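Local coordinates for CRISPR-associated protein,CRISPR-associated endonuclease Cas9 (Corynebacterium diphtheriae, PDB 6JOO) that is, as the whole protein, an RNA-guided, magnesium-dependent endonuclease that cuts invading DNA in CRISPR antiviral immunity, at residues Ser147-Asp152 against Leu403-His408; Thr176-Gln181 against Ala210-Glu215. All blocks are in the same frame, centred on the assembly; numbering follows the deposited sequence.

Both contacts lie in the N-terminal part of this engineered fusion, among mostly helical segments far from the zinc site of His712 and His719. Interaction 2 is nested in sequence within the chain loop that interaction 1 closes, and their centres are about 17 Å apart. They meet through the loop 147-152 and the helix carrying 210-215: Arg211 NH1 makes a probable hydrogen bond to Asp152 O at 2.7 Å, while Pro151 CG packs on Ala210 CB at 3.7 Å. The nearest atoms of interactions 1 and 2 are about 10 Å and 9 Å, respectively, from the bound nucleic acid, so neither contact touches guide or target directly.

Interaction 1: residues Ser147-Asp152 against Leu403-His408; sequences SLYLPD and LDDDVH
Asp405 reaches from the segment 403-408 into the corner made by Tyr149 and Leu150, and its side chain can be followed atom by atom. CB lies 3.9 Å from Leu150 CG and 4.0 Å from Tyr149 CB. CG, set beside the backbone N and anti to the carbonyl carbon (chi1 -57°), keeps to the tyrosine side, 3.9 Å from Tyr149 CB. The carboxylate then divides: OD2 remains near Tyr149 CB, whereas OD1 reaches the ring at CD2, 4.1 Å away. Ring and carboxylate planes are inclined by 49°, and the two side chains cross at about a right angle. This is plain surface packing of the loop between helices 118-134 and 156-169 on segment 403-408, which falls in the alpha-helical lobe family region of Cas9. Leu150 takes the other flank, its CD1 placed 3.8 Å from Asp406 N and 4.1 Å from Asp406 CB. At the first residue of segment 147-152, His408 CB packs against the backbone of Ser147, 4.4 Å from its N; Ser147 OG hydrogen-bonds to Lys144 O. The Tyr149 side chain also touches Arg228 and Ile231 of helix 224-234.

Interaction 2: residues Thr176-Gln181 against Ala210-Glu215; sequences TATVGQ and AREIQE
Glu212 extends from helix 206-219 across the side chain of Thr178, the N-cap residue of a capping box that opens helix 179-184. The two side chains cross at about a right angle: Thr178 CB sits 3.7 Å from Glu212 CB and 3.8 Å from Glu212 CG. CG of the glutamate is anti to its backbone N (chi1 163°), and the chain stays extended beyond it, carrying the carboxylate past the threonine to the first turn of the short helix. There Gly180 N donates a hydrogen bond to Glu212 OE1, 2.9 Å long and bent, with an angle of 132° at the hydrogen; the donor approaches from above the carboxylate plane, 45° out of it. Val179 is also turned across the glutamate at roughly a right angle. Glu212 OE2 forms a salt bridge with Arg107 of helix 102-110, so this buried acid joins three helices. The cationic partner and the adjacent helix N-terminus would both be expected to favour its charged form. The Thr178 methyl, CG2, also packs 4.2 Å from Glu215 CB, one turn farther along helix 206-219, while the Glu215 carboxylate pairs with Arg218. The capping box is uneven. Gln181 N reaches Thr178 OG1 in a weak bond of 3.5 Å, whereas Gln181 folds its amide back so that OE1 receives Thr178 N at 2.8 Å in a nearly straight bond, the donor lying above the plane of the side-chain carbonyl.

Interaction 1: residues Ser147-Asp152 against Leu403-His408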
ATOM      1  N   SER A 147     -20.947 -11.176  24.010  1.00132.17           N
ATOM      2  CA  SER A 147     -22.160 -10.881  23.254  1.00121.53           C
ATOM      3  C   SER A 147     -22.813 -12.131  22.678  1.00119.09           C
ATOM      4  O   SER A 147     -23.901 -12.032  22.101  1.00119.25           O
ATOM      5  CB  SER A 147     -21.845  -9.895  22.126  1.00108.44           C
ATOM      6  OG  SER A 147     -20.867 -10.425  21.247  1.00 99.40           O
ATOM      7  N   LEU A 148     -22.178 -13.297  22.813  1.00124.21           N
ATOM      8  CA  LEU A 148     -22.744 -14.549  22.338  1.00119.14           C
ATOM      9  C   LEU A 148     -23.225 -15.464  23.454  1.00124.86           C
ATOM     10  O   LEU A 148     -23.777 -16.530  23.156  1.00119.28           O
ATOM     11  CB  LEU A 148     -21.721 -15.309  21.479  1.00110.63           C
ATOM     12  CG  LEU A 148     -21.286 -14.655  20.164  1.00101.41           C
ATOM     13  CD1 LEU A 148     -20.488 -15.636  19.315  1.00 82.51           C
ATOM     14  CD2 LEU A 148     -22.493 -14.133  19.399  1.00116.52           C
ATOM     15  N   TYR A 149     -23.031 -15.087  24.724  1.00118.84           N
ATOM     16  CA  TYR A 149     -23.499 -15.933  25.819  1.00111.15           C
ATOM     17  C   TYR A 149     -25.010 -16.115  25.774  1.00122.62           C
ATOM     18  O   TYR A 149     -25.519 -17.170  26.165  1.00134.52           O
ATOM     19  CB  TYR A 149     -23.068 -15.349  27.163  1.00117.42           C
ATOM     20  CG  TYR A 149     -21.577 -15.429  27.414  1.00110.74           C
ATOM     21  CD1 TYR A 149     -20.784 -16.337  26.725  1.00103.59           C
ATOM     22  CD2 TYR A 149     -20.965 -14.596  28.341  1.00112.19           C
ATOM     23  CE1 TYR A 149     -19.422 -16.411  26.951  1.00102.99           C
ATOM     24  CE2 TYR A 149     -19.605 -14.663  28.574  1.00113.15           C
ATOM     25  CZ  TYR A 149     -18.841 -15.571  27.877  1.00110.21           C
ATOM     26  OH  TYR A 149     -17.489 -15.638  28.109  1.00118.85           O
ATOM     27  N   LEU A 150     -25.740 -15.108  25.294  1.00134.27           N
ATOM     28  CA  LEU A 150     -27.165 -15.230  24.987  1.00147.28           C
ATOM     29  C   LEU A 150     -27.334 -14.878  23.517  1.00140.57           C
ATOM     30  O   LEU A 150     -27.507 -13.699  23.165  1.00147.70           O
ATOM     31  CB  LEU A 150     -28.015 -14.335  25.886  1.00160.60           C
ATOM     32  CG  LEU A 150     -28.128 -14.807  27.336  1.00172.93           C
ATOM     33  CD1 LEU A 150     -29.090 -13.931  28.120  1.00185.25           C
ATOM     34  CD2 LEU A 150     -28.559 -16.267  27.395  1.00173.03           C
ATOM     35  N   PRO A 151     -27.277 -15.864  22.623  1.00125.18           N
ATOM     36  CA  PRO A 151     -27.276 -15.561  21.188  1.00114.03           C
ATOM     37  C   PRO A 151     -28.568 -14.895  20.748  1.00121.48           C
ATOM     38  O   PRO A 151     -29.629 -15.089  21.343  1.00119.29           O
ATOM     39  CB  PRO A 151     -27.103 -16.937  20.535  1.00114.99           C
ATOM     40  CG  PRO A 151     -26.512 -17.798  21.607  1.00122.03           C
ATOM     41  CD  PRO A 151     -27.116 -17.304  22.883  1.00114.29           C
ATOM     42  N   ASP A 152     -28.462 -14.100  19.686  1.00117.66           N
ATOM     43  CA  ASP A 152     -29.602 -13.386  19.138  1.00139.94           C
ATOM     44  C   ASP A 152     -30.441 -14.310  18.258  1.00147.62           C
ATOM     45  O   ASP A 152     -30.079 -15.459  17.988  1.00144.85           O
ATOM     46  CB  ASP A 152     -29.138 -12.169  18.337  1.00139.53           C
ATOM     47  CG  ASP A 152     -28.039 -11.390  19.038  1.00151.74           C
ATOM     48  OD1 ASP A 152     -27.376 -11.957  19.933  1.00163.32           O
ATOM     49  OD2 ASP A 152     -27.846 -10.203  18.699  1.00144.74           O
ATOM     50  N   LEU A 403     -21.102  -8.796  35.312  1.00163.62           N
ATOM     51  CA  LEU A 403     -22.397  -8.473  34.725  1.00165.39           C
ATOM     52  C   LEU A 403     -23.048  -9.726  34.140  1.00158.82           C
ATOM     53  O   LEU A 403     -22.372 -10.652  33.683  1.00158.42           O
ATOM     54  CB  LEU A 403     -22.255  -7.383  33.649  1.00163.61           C
ATOM     55  CG  LEU A 403     -20.910  -6.738  33.298  1.00162.85           C
ATOM     56  CD1 LEU A 403     -20.048  -7.745  32.531  1.00156.49           C
ATOM     57  CD2 LEU A 403     -21.086  -5.416  32.505  1.00164.74           C
ATOM     58  N   ASP A 404     -24.379  -9.749  34.174  1.00135.94           N
ATOM     59  CA  ASP A 404     -25.149 -10.872  33.662  1.00126.23           C
ATOM     60  C   ASP A 404     -24.965 -11.024  32.155  1.00127.30           C
ATOM     61  O   ASP A 404     -24.563 -10.096  31.448  1.00135.53           O
ATOM     62  CB  ASP A 404     -26.635 -10.695  33.976  1.00132.49           C
ATOM     63  CG  ASP A 404     -27.021 -11.277  35.314  1.00146.31           C
ATOM     64  OD1 ASP A 404     -26.156 -11.906  35.961  1.00146.55           O
ATOM     65  OD2 ASP A 404     -28.192 -11.104  35.715  1.00156.57           O
ATOM     66  N   ASP A 405     -25.283 -12.226  31.667  1.00144.15           N
ATOM     67  CA  ASP A 405     -25.208 -12.520  30.241  1.00142.51           C
ATOM     68  C   ASP A 405     -26.178 -11.673  29.430  1.00148.80           C
ATOM     69  O   ASP A 405     -25.940 -11.449  28.238  1.00133.55           O
ATOM     70  CB  ASP A 405     -25.468 -14.012  30.012  1.00136.19           C
ATOM     71  CG  ASP A 405     -24.495 -14.902  30.787  1.00126.65           C
ATOM     72  OD1 ASP A 405     -23.626 -14.360  31.502  1.00127.90           O
ATOM     73  OD2 ASP A 405     -24.602 -16.142  30.682  1.00108.87           O
ATOM     74  N   ASP A 406     -27.256 -11.187  30.049  1.00165.35           N
ATOM     75  CA  ASP A 406     -28.185 -10.296  29.366  1.00176.63           C
ATOM     76  C   ASP A 406     -27.668  -8.867  29.282  1.00175.44           C
ATOM     77  O   ASP A 406     -28.137  -8.102  28.433  1.00179.89           O
ATOM     78  CB  ASP A 406     -29.544 -10.308  30.069  1.00188.03           C
ATOM     79  CG  ASP A 406     -29.436 -10.111  31.576  1.00197.92           C
ATOM     80  OD1 ASP A 406     -28.801  -9.131  32.018  1.00201.58           O
ATOM     81  OD2 ASP A 406     -30.016 -10.930  32.321  1.00202.59           O
ATOM     82  N   VAL A 407     -26.709  -8.498  30.134  1.00156.66           N
ATOM     83  CA  VAL A 407     -26.218  -7.124  30.165  1.00150.59           C
ATOM     84  C   VAL A 407     -25.322  -6.842  28.965  1.00144.98           C
ATOM     85  O   VAL A 407     -25.347  -5.740  28.403  1.00141.46           O
ATOM     86  CB  VAL A 407     -25.487  -6.859  31.496  1.00156.74           C
ATOM     87  CG1 VAL A 407     -24.964  -5.432  31.554  1.00158.95           C
ATOM     88  CG2 VAL A 407     -26.406  -7.146  32.676  1.00165.77           C
ATOM     89  N   HIS A 408     -24.533  -7.835  28.544  1.00166.13           N
ATOM     90  CA  HIS A 408     -23.479  -7.600  27.559  1.00153.47           C
ATOM     91  C   HIS A 408     -24.041  -7.060  26.247  1.00154.65           C
ATOM     92  O   HIS A 408     -23.547  -6.059  25.715  1.00155.56           O
ATOM     93  CB  HIS A 408     -22.684  -8.890  27.324  1.00136.79           C
ATOM     94  CG  HIS A 408     -21.778  -9.263  28.460  1.00134.48           C
ATOM     95  ND1 HIS A 408     -20.511  -8.738  28.606  1.00131.60           N
ATOM     96  CD2 HIS A 408     -21.953 -10.114  29.501  1.00138.52           C
ATOM     97  CE1 HIS A 408     -19.944  -9.252  29.683  1.00133.24           C
ATOM     98  NE2 HIS A 408     -20.801 -10.083  30.249  1.00135.62           N
TER

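Interaction 2: residues Thr176-Gln181 against Ala210-Glu215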
ATOM      1  N   THR A 176     -36.800 -24.508  15.648  1.00190.19           N
ATOM      2  CA  THR A 176     -35.804 -25.049  16.579  1.00170.55           C
ATOM      3  C   THR A 176     -34.820 -25.983  15.876  1.00151.92           C
ATOM      4  O   THR A 176     -34.487 -27.063  16.371  1.00145.95           O
ATOM      5  CB  THR A 176     -36.479 -25.759  17.755  1.00170.36           C
ATOM      6  OG1 THR A 176     -37.143 -26.943  17.290  1.00164.66           O
ATOM      7  CG2 THR A 176     -37.499 -24.835  18.406  1.00174.43           C
ATOM      8  N   ALA A 177     -34.346 -25.562  14.708  1.00163.10           N
ATOM      9  CA  ALA A 177     -33.409 -26.343  13.915  1.00160.24           C
ATOM     10  C   ALA A 177     -32.044 -25.671  13.933  1.00152.98           C
ATOM     11  O   ALA A 177     -31.932 -24.477  13.637  1.00156.52           O
ATOM     12  CB  ALA A 177     -33.903 -26.503  12.476  1.00160.26           C
ATOM     13  N   THR A 178     -31.014 -26.434  14.285  1.00126.29           N
ATOM     14  CA  THR A 178     -29.655 -25.920  14.249  1.00118.60           C
ATOM     15  C   THR A 178     -29.088 -26.038  12.836  1.00112.30           C
ATOM     16  O   THR A 178     -29.632 -26.737  11.977  1.00105.39           O
ATOM     17  CB  THR A 178     -28.763 -26.666  15.243  1.00109.13           C
ATOM     18  OG1 THR A 178     -28.353 -27.918  14.680  1.00 96.52           O
ATOM     19  CG2 THR A 178     -29.517 -26.927  16.541  1.00115.58           C
ATOM     20  N   VAL A 179     -27.978 -25.333  12.603  1.00153.90           N
ATOM     21  CA  VAL A 179     -27.355 -25.337  11.280  1.00140.95           C
ATOM     22  C   VAL A 179     -26.953 -26.751  10.882  1.00140.26           C
ATOM     23  O   VAL A 179     -27.058 -27.138   9.711  1.00144.90           O
ATOM     24  CB  VAL A 179     -26.148 -24.380  11.256  1.00131.99           C
ATOM     25  CG1 VAL A 179     -25.532 -24.324   9.865  1.00128.07           C
ATOM     26  CG2 VAL A 179     -26.554 -22.992  11.724  1.00135.03           C
ATOM     27  N   GLY A 180     -26.505 -27.550  11.851  1.00126.89           N
ATOM     28  CA  GLY A 180     -26.015 -28.881  11.533  1.00113.64           C
ATOM     29  C   GLY A 180     -27.110 -29.832  11.088  1.00108.40           C
ATOM     30  O   GLY A 180     -26.931 -30.592  10.132  1.00112.51           O
ATOM     31  N   GLN A 181     -28.258 -29.806  11.768  1.00108.90           N
ATOM     32  CA  GLN A 181     -29.306 -30.778  11.484  1.00126.88           C
ATOM     33  C   GLN A 181     -30.120 -30.439  10.240  1.00136.24           C
ATOM     34  O   GLN A 181     -30.827 -31.313   9.727  1.00143.77           O
ATOM     35  CB  GLN A 181     -30.228 -30.929  12.698  1.00139.29           C
ATOM     36  CG  GLN A 181     -30.738 -29.621  13.276  1.00148.94           C
ATOM     37  CD  GLN A 181     -31.226 -29.767  14.706  1.00158.36           C
ATOM     38  OE1 GLN A 181     -31.931 -28.903  15.227  1.00160.78           O
ATOM     39  NE2 GLN A 181     -30.845 -30.863  15.352  1.00157.35           N
ATOM     40  N   ALA A 210     -23.573 -20.065  17.639  1.00118.47           N
ATOM     41  CA  ALA A 210     -23.645 -20.149  19.093  1.00118.55           C
ATOM     42  C   ALA A 210     -24.951 -20.793  19.539  1.00123.98           C
ATOM     43  O   ALA A 210     -24.988 -21.510  20.546  1.00126.91           O
ATOM     44  CB  ALA A 210     -23.490 -18.757  19.704  1.00115.08           C
ATOM     45  N   ARG A 211     -26.033 -20.555  18.793  1.00101.93           N
ATOM     46  CA  ARG A 211     -27.311 -21.178  19.121  1.00105.96           C
ATOM     47  C   ARG A 211     -27.244 -22.689  18.931  1.00120.12           C
ATOM     48  O   ARG A 211     -27.800 -23.447  19.734  1.00135.81           O
ATOM     49  CB  ARG A 211     -28.424 -20.567  18.266  1.00 93.64           C
ATOM     50  CG  ARG A 211     -29.748 -20.346  18.996  1.00118.65           C
ATOM     51  CD  ARG A 211     -30.762 -19.608  18.121  1.00127.11           C
ATOM     52  NE  ARG A 211     -30.211 -18.375  17.565  1.00130.44           N
ATOM     53  CZ  ARG A 211     -29.898 -18.202  16.284  1.00136.40           C
ATOM     54  NH1 ARG A 211     -29.396 -17.044  15.874  1.00138.72           N
ATOM     55  NH2 ARG A 211     -30.091 -19.181  15.411  1.00130.41           N
ATOM     56  N   GLU A 212     -26.560 -23.146  17.877  1.00152.57           N
ATOM     57  CA  GLU A 212     -26.375 -24.582  17.683  1.00154.37           C
ATOM     58  C   GLU A 212     -25.548 -25.185  18.810  1.00155.78           C
ATOM     59  O   GLU A 212     -25.866 -26.270  19.311  1.00165.36           O
ATOM     60  CB  GLU A 212     -25.717 -24.856  16.330  1.00148.03           C
ATOM     61  CG  GLU A 212     -25.110 -26.251  16.220  1.00149.00           C
ATOM     62  CD  GLU A 212     -24.790 -26.650  14.793  1.00143.54           C
ATOM     63  OE1 GLU A 212     -25.196 -25.924  13.863  1.00141.75           O
ATOM     64  OE2 GLU A 212     -24.133 -27.696  14.601  1.00140.89           O
ATOM     65  N   ILE A 213     -24.482 -24.496  19.223  1.00143.02           N
ATOM     66  CA  ILE A 213     -23.682 -24.962  20.352  1.00134.95           C
ATOM     67  C   ILE A 213     -24.527 -24.995  21.619  1.00142.50           C
ATOM     68  O   ILE A 213     -24.434 -25.927  22.427  1.00153.16           O
ATOM     69  CB  ILE A 213     -22.433 -24.079  20.530  1.00125.60           C
ATOM     70  CG1 ILE A 213     -21.511 -24.186  19.313  1.00108.29           C
ATOM     71  CG2 ILE A 213     -21.685 -24.457  21.800  1.00126.06           C
ATOM     72  CD1 ILE A 213     -20.132 -23.589  19.543  1.00 97.81           C
ATOM     73  N   GLN A 214     -25.372 -23.979  21.807  1.00104.04           N
ATOM     74  CA  GLN A 214     -26.192 -23.900  23.012  1.00114.81           C
ATOM     75  C   GLN A 214     -27.126 -25.099  23.125  1.00116.25           C
ATOM     76  O   GLN A 214     -27.247 -25.705  24.195  1.00132.38           O
ATOM     77  CB  GLN A 214     -26.986 -22.595  23.018  1.00120.38           C
ATOM     78  CG  GLN A 214     -27.879 -22.413  24.229  1.00139.71           C
ATOM     79  CD  GLN A 214     -28.641 -21.106  24.186  1.00148.51           C
ATOM     80  OE1 GLN A 214     -29.225 -20.747  23.163  1.00142.75           O
ATOM     81  NE2 GLN A 214     -28.632 -20.380  25.297  1.00156.32           N
ATOM     82  N   GLU A 215     -27.795 -25.457  22.026  1.00109.37           N
ATOM     83  CA  GLU A 215     -28.704 -26.600  22.060  1.00118.97           C
ATOM     84  C   GLU A 215     -27.947 -27.902  22.285  1.00107.88           C
ATOM     85  O   GLU A 215     -28.451 -28.814  22.952  1.00125.75           O
ATOM     86  CB  GLU A 215     -29.522 -26.668  20.770  1.00123.07           C
ATOM     87  CG  GLU A 215     -30.543 -27.803  20.741  1.00137.21           C
ATOM     88  CD  GLU A 215     -31.708 -27.576  21.691  1.00165.04           C
ATOM     89  OE1 GLU A 215     -32.822 -27.278  21.209  1.00175.04           O
ATOM     90  OE2 GLU A 215     -31.512 -27.693  22.920  1.00177.62           O
TER